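Local coordinates for protein CopN (Chlamydia pneumoniae, PDB 4NRH) that probably acts as a type III secretion gatekeeper of the YopN/MxiC kind, working with the chaperone Scc3 to direct the secretion of translocator proteins, at residues Ser198-Phe202 with Val229-His234; Ile218-Leu224 with Leu254-Asp260. One frame throughout, in Å; residues are numbered along the deposited sequence.

Contact 1: Ser198-Phe202 with Val229-His234; sequences SYDYF and VAESYH
S198 OG meets H234 NE2 at 3.1 Å, a hydrogen bond in which either group could be the donor; it is the one direct hydrogen bond between the two segments. The hydroxyl lies near the plane of the imidazole, at its edge, and also at the edge of the Y233 ring, so a small serine fits between two aromatic residues. Y199 CE1 comes to the same imidazole at 3.5 Å from H234 CE1, the two rings meeting obliquely. The backbones come nearest at Y199 and A230, whose CA atoms are 5.7 Å apart. A230 CB stands over one face of the Y199 ring, 3.8 Å from the centroid, as a CH-pi contact, and at the same time touches F202 CD2; a methyl group is small enough to serve both rings. F202 is enclosed more fully: V229 CG1 covers one face, 4.0 Å from the centroid, while CD2 of its own neighbour Y201 lies over the opposite face. The edge of F202 then points at the face of Y233 in an offset edge-to-face pair, centroids 5.1 Å apart and planes at 77°. Y233 reaches this place because its CG is anti to the backbone N (chi1 -179°), and its hydroxyl continues to T276, which fixes the far end. One water joins Y199 OH, 2.6 Å away, to the carboxylate of E231, donating to OE2, while the Y199 ring also meets the ring of Y152, the two planes nearly parallel. The axes of segments 198-202 and 229-234 come within 9.5 Å, with 131° between their directions. The chemistry implies an interface held mainly by aromatic rings and small aliphatic groups, with its buried serine hydroxyl satisfied by the histidine and a water linking Y199 OH to E231, the exposed residue of the contact.

Contact 2: Ile218-Leu224 with Leu254-Asp260; sequences IQTPSDL and LIGDDVD
The carboxylate of D258 lies against I218, whose CG2 is 3.7 Å from D258 CG; OD1, which caps the backbone N of S261, also has I218 CD1 beside it at 3.5 Å. Aspartate suits this N-cap position, where a short carboxylate can reach the first turn of helix 259-272. I218 CD1 goes on to D260 CB at 3.6 Å, so the branched side chain fits against both acidic residues through their carbon and carboxylate surfaces. At the other end, the P221 ring lies against the end of helix 244-255, its CD 3.2 Å from I255 O, a close van der Waals approach. G256 then leaves the helix with phi 98°, a conformation that glycine, lacking CB, takes without pressing on the preceding carbonyl. At the end of the type I turn P221-L224, the two methyls of L224 divide: CD1 packs on L254 CD1 at 3.6 Å and CD2 on I255 CG1, also at 3.6 Å. The loop thus spans the junction of helices 244-255 and 259-272, while L210 and L213 of helix 179-215 back its T220 and V229 of helix 226-237 meets L224.

How the contacts relate
Contact 2 meets contact 1 at helix 226-237, which carries one segment of contact 1; their centres are about 16 Å apart, on the same side of the chain's centre. Their junction is V229: CG1 serves contact 1, while CG2 packs on L224 CD1 of contact 2 at 3.7 Å and on L254 CD2 at 3.9 Å. S232 OG, which bonds to E250, also lies 3.7 Å from L254 CD1. The loop 218-224 precedes helix 226-237 in the chain yet packs on the 244-255/259-272 junction that follows it. Together they tie four helices of the C-terminal helical region, far along the sequence from the sodium site at A23, N26 and I29.

Contact 1: Ser198-Phe202 with Val229-His234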
# COMPACT_ATOMS: atom_id res chain seq x y z
N SER A 198 -4.01 5.44 9.93
CA SER A 198 -3.63 6.23 11.10
C SER A 198 -4.81 7.07 11.59
O SER A 198 -5.13 7.06 12.77
CB SER A 198 -2.45 7.14 10.77
OG SER A 198 -1.33 6.39 10.36
N TYR A 199 -5.44 7.80 10.67
CA TYR A 199 -6.61 8.60 11.00
C TYR A 199 -7.71 7.73 11.59
O TYR A 199 -8.37 8.12 12.55
CB TYR A 199 -7.13 9.34 9.76
CG TYR A 199 -6.27 10.52 9.35
CD1 TYR A 199 -5.18 10.35 8.51
CD2 TYR A 199 -6.56 11.80 9.80
CE1 TYR A 199 -4.39 11.43 8.13
CE2 TYR A 199 -5.78 12.88 9.43
CZ TYR A 199 -4.70 12.69 8.60
OH TYR A 199 -3.93 13.77 8.23
N ASP A 200 -7.89 6.55 11.02
CA ASP A 200 -8.88 5.59 11.52
C ASP A 200 -8.52 5.15 12.93
O ASP A 200 -9.39 5.05 13.80
CB ASP A 200 -8.98 4.38 10.59
CG ASP A 200 -9.91 3.31 11.13
OD1 ASP A 200 -9.46 2.47 11.94
OD2 ASP A 200 -11.10 3.31 10.74
N TYR A 201 -7.24 4.88 13.15
CA TYR A 201 -6.76 4.44 14.46
C TYR A 201 -6.95 5.51 15.52
O TYR A 201 -7.51 5.25 16.59
CB TYR A 201 -5.28 4.05 14.38
CG TYR A 201 -4.70 3.61 15.70
CD1 TYR A 201 -5.07 2.40 16.28
CD2 TYR A 201 -3.77 4.39 16.37
CE1 TYR A 201 -4.54 2.00 17.49
CE2 TYR A 201 -3.23 3.99 17.58
CZ TYR A 201 -3.62 2.79 18.13
OH TYR A 201 -3.09 2.38 19.33
N PHE A 202 -6.51 6.73 15.23
CA PHE A 202 -6.57 7.82 16.20
C PHE A 202 -8.00 8.30 16.46
O PHE A 202 -8.32 8.71 17.57
CB PHE A 202 -5.69 8.98 15.75
CG PHE A 202 -4.22 8.67 15.78
CD1 PHE A 202 -3.63 8.21 16.95
CD2 PHE A 202 -3.44 8.83 14.66
CE1 PHE A 202 -2.28 7.92 16.99
CE2 PHE A 202 -2.09 8.54 14.69
CZ PHE A 202 -1.51 8.09 15.86
N VAL A 229 -3.55 14.92 16.13
CA VAL A 229 -2.71 13.83 16.62
C VAL A 229 -2.16 13.01 15.46
O VAL A 229 -0.98 12.63 15.46
CB VAL A 229 -3.49 12.91 17.58
CG1 VAL A 229 -2.61 11.75 18.04
CG2 VAL A 229 -4.00 13.70 18.77
N ALA A 230 -3.00 12.74 14.47
CA ALA A 230 -2.60 11.98 13.29
C ALA A 230 -1.53 12.71 12.49
O ALA A 230 -0.60 12.08 11.97
CB ALA A 230 -3.81 11.70 12.41
N GLU A 231 -1.66 14.02 12.38
CA GLU A 231 -0.68 14.83 11.66
C GLU A 231 0.66 14.86 12.39
O GLU A 231 1.72 14.88 11.76
CB GLU A 231 -1.20 16.25 11.45
CG GLU A 231 -2.31 16.35 10.41
CD GLU A 231 -3.02 17.69 10.42
OE1 GLU A 231 -2.83 18.45 11.39
OE2 GLU A 231 -3.77 17.97 9.46
N SER A 232 0.62 14.86 13.72
CA SER A 232 1.84 14.82 14.52
C SER A 232 2.53 13.47 14.35
O SER A 232 3.75 13.40 14.21
CB SER A 232 1.52 15.07 16.00
OG SER A 232 1.21 16.44 16.23
N TYR A 233 1.73 12.41 14.37
CA TYR A 233 2.21 11.04 14.16
C TYR A 233 2.96 10.92 12.84
O TYR A 233 4.04 10.34 12.78
CB TYR A 233 1.03 10.07 14.21
CG TYR A 233 1.39 8.61 14.04
CD1 TYR A 233 2.25 7.97 14.93
CD2 TYR A 233 0.85 7.86 13.00
CE1 TYR A 233 2.57 6.63 14.78
CE2 TYR A 233 1.17 6.52 12.84
CZ TYR A 233 2.03 5.91 13.73
OH TYR A 233 2.34 4.58 13.57
N HIS A 234 2.37 11.47 11.78
CA HIS A 234 2.97 11.43 10.46
C HIS A 234 4.20 12.33 10.36
O HIS A 234 5.15 12.03 9.65
CB HIS A 234 1.95 11.82 9.40
CG HIS A 234 0.84 10.83 9.24
ND1 HIS A 234 -0.45 11.20 8.93
CD2 HIS A 234 0.83 9.48 9.35
CE1 HIS A 234 -1.21 10.11 8.86
NE2 HIS A 234 -0.45 9.06 9.11
O HOH W 1 -4.39 16.29 7.75

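Contact 2: Ile218-Leu224 with Leu254-Asp260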
# COMPACT_ATOMS: atom_id res chain seq x y z
N ILE A 218 -7.83 15.65 34.76
CA ILE A 218 -6.81 16.30 33.95
C ILE A 218 -7.43 16.99 32.73
O ILE A 218 -8.07 16.34 31.90
CB ILE A 218 -5.74 15.30 33.48
CG1 ILE A 218 -5.03 14.69 34.69
CG2 ILE A 218 -4.74 15.99 32.57
CD1 ILE A 218 -3.98 13.68 34.33
N GLN A 219 -7.23 18.30 32.63
CA GLN A 219 -7.76 19.08 31.52
C GLN A 219 -6.85 18.99 30.30
O GLN A 219 -5.62 19.08 30.42
CB GLN A 219 -7.94 20.54 31.94
CG GLN A 219 -8.21 21.50 30.79
CD GLN A 219 -9.66 21.50 30.34
OE1 GLN A 219 -10.23 20.46 30.02
NE2 GLN A 219 -10.27 22.68 30.32
N THR A 220 -7.45 18.80 29.13
CA THR A 220 -6.69 18.73 27.88
C THR A 220 -7.00 19.95 27.02
O THR A 220 -8.08 20.54 27.15
CB THR A 220 -7.01 17.44 27.10
OG1 THR A 220 -8.43 17.34 26.90
CG2 THR A 220 -6.53 16.22 27.87
N PRO A 221 -6.07 20.34 26.14
CA PRO A 221 -6.27 21.50 25.27
C PRO A 221 -7.48 21.36 24.34
O PRO A 221 -7.71 20.28 23.79
CB PRO A 221 -4.97 21.58 24.46
CG PRO A 221 -3.96 20.89 25.31
CD PRO A 221 -4.71 19.78 25.99
N SER A 222 -8.23 22.44 24.19
CA SER A 222 -9.45 22.43 23.37
C SER A 222 -9.13 22.27 21.89
O SER A 222 -9.95 21.78 21.12
CB SER A 222 -10.25 23.71 23.61
OG SER A 222 -9.56 24.85 23.13
N ASP A 223 -7.93 22.69 21.49
CA ASP A 223 -7.52 22.63 20.09
C ASP A 223 -7.00 21.24 19.70
O ASP A 223 -6.45 21.06 18.62
CB ASP A 223 -6.46 23.70 19.80
CG ASP A 223 -5.24 23.59 20.70
OD1 ASP A 223 -5.06 22.55 21.37
OD2 ASP A 223 -4.45 24.55 20.74
N LEU A 224 -7.18 20.28 20.60
CA LEU A 224 -6.67 18.93 20.40
C LEU A 224 -7.74 17.99 19.83
O LEU A 224 -8.81 17.84 20.41
CB LEU A 224 -6.13 18.36 21.71
CG LEU A 224 -5.61 16.92 21.61
CD1 LEU A 224 -4.41 16.85 20.69
CD2 LEU A 224 -5.29 16.37 22.98
N LEU A 254 1.54 19.23 21.30
CA LEU A 254 0.24 18.68 20.94
C LEU A 254 -0.77 18.73 22.08
O LEU A 254 -1.92 19.14 21.88
CB LEU A 254 0.42 17.23 20.46
CG LEU A 254 -0.81 16.51 19.92
CD1 LEU A 254 -1.38 17.26 18.72
CD2 LEU A 254 -0.46 15.08 19.54
N ILE A 255 -0.36 18.33 23.28
CA ILE A 255 -1.30 18.13 24.38
C ILE A 255 -0.92 18.90 25.65
O ILE A 255 -1.67 18.90 26.63
CB ILE A 255 -1.44 16.63 24.72
CG1 ILE A 255 -2.74 16.35 25.48
CG2 ILE A 255 -0.22 16.14 25.49
CD1 ILE A 255 -3.02 14.88 25.71
N GLY A 256 0.21 19.59 25.63
CA GLY A 256 0.65 20.33 26.80
C GLY A 256 1.67 19.59 27.64
O GLY A 256 2.27 18.62 27.19
N ASP A 257 1.87 20.06 28.87
CA ASP A 257 2.99 19.60 29.70
C ASP A 257 2.61 18.64 30.83
O ASP A 257 3.48 18.22 31.59
CB ASP A 257 3.72 20.81 30.29
CG ASP A 257 4.42 21.64 29.23
OD1 ASP A 257 4.96 21.05 28.27
OD2 ASP A 257 4.44 22.88 29.37
N ASP A 258 1.33 18.31 30.95
CA ASP A 258 0.90 17.36 31.98
C ASP A 258 1.52 15.99 31.71
O ASP A 258 1.41 15.46 30.60
CB ASP A 258 -0.62 17.26 32.04
CG ASP A 258 -1.10 16.28 33.10
OD1 ASP A 258 -1.21 15.08 32.79
OD2 ASP A 258 -1.36 16.72 34.24
N VAL A 259 2.16 15.42 32.72
CA VAL A 259 2.93 14.19 32.56
C VAL A 259 2.08 12.99 32.13
O VAL A 259 2.50 12.21 31.27
CB VAL A 259 3.70 13.84 33.86
CG1 VAL A 259 2.76 13.73 35.05
CG2 VAL A 259 4.52 12.57 33.68
N ASP A 260 0.88 12.86 32.69
CA ASP A 260 -0.01 11.77 32.32
C ASP A 260 -0.54 11.96 30.91
O ASP A 260 -0.78 10.99 30.19
CB ASP A 260 -1.18 11.67 33.31
CG ASP A 260 -0.72 11.37 34.72
OD1 ASP A 260 -0.30 10.22 34.97
OD2 ASP A 260 -0.78 12.27 35.58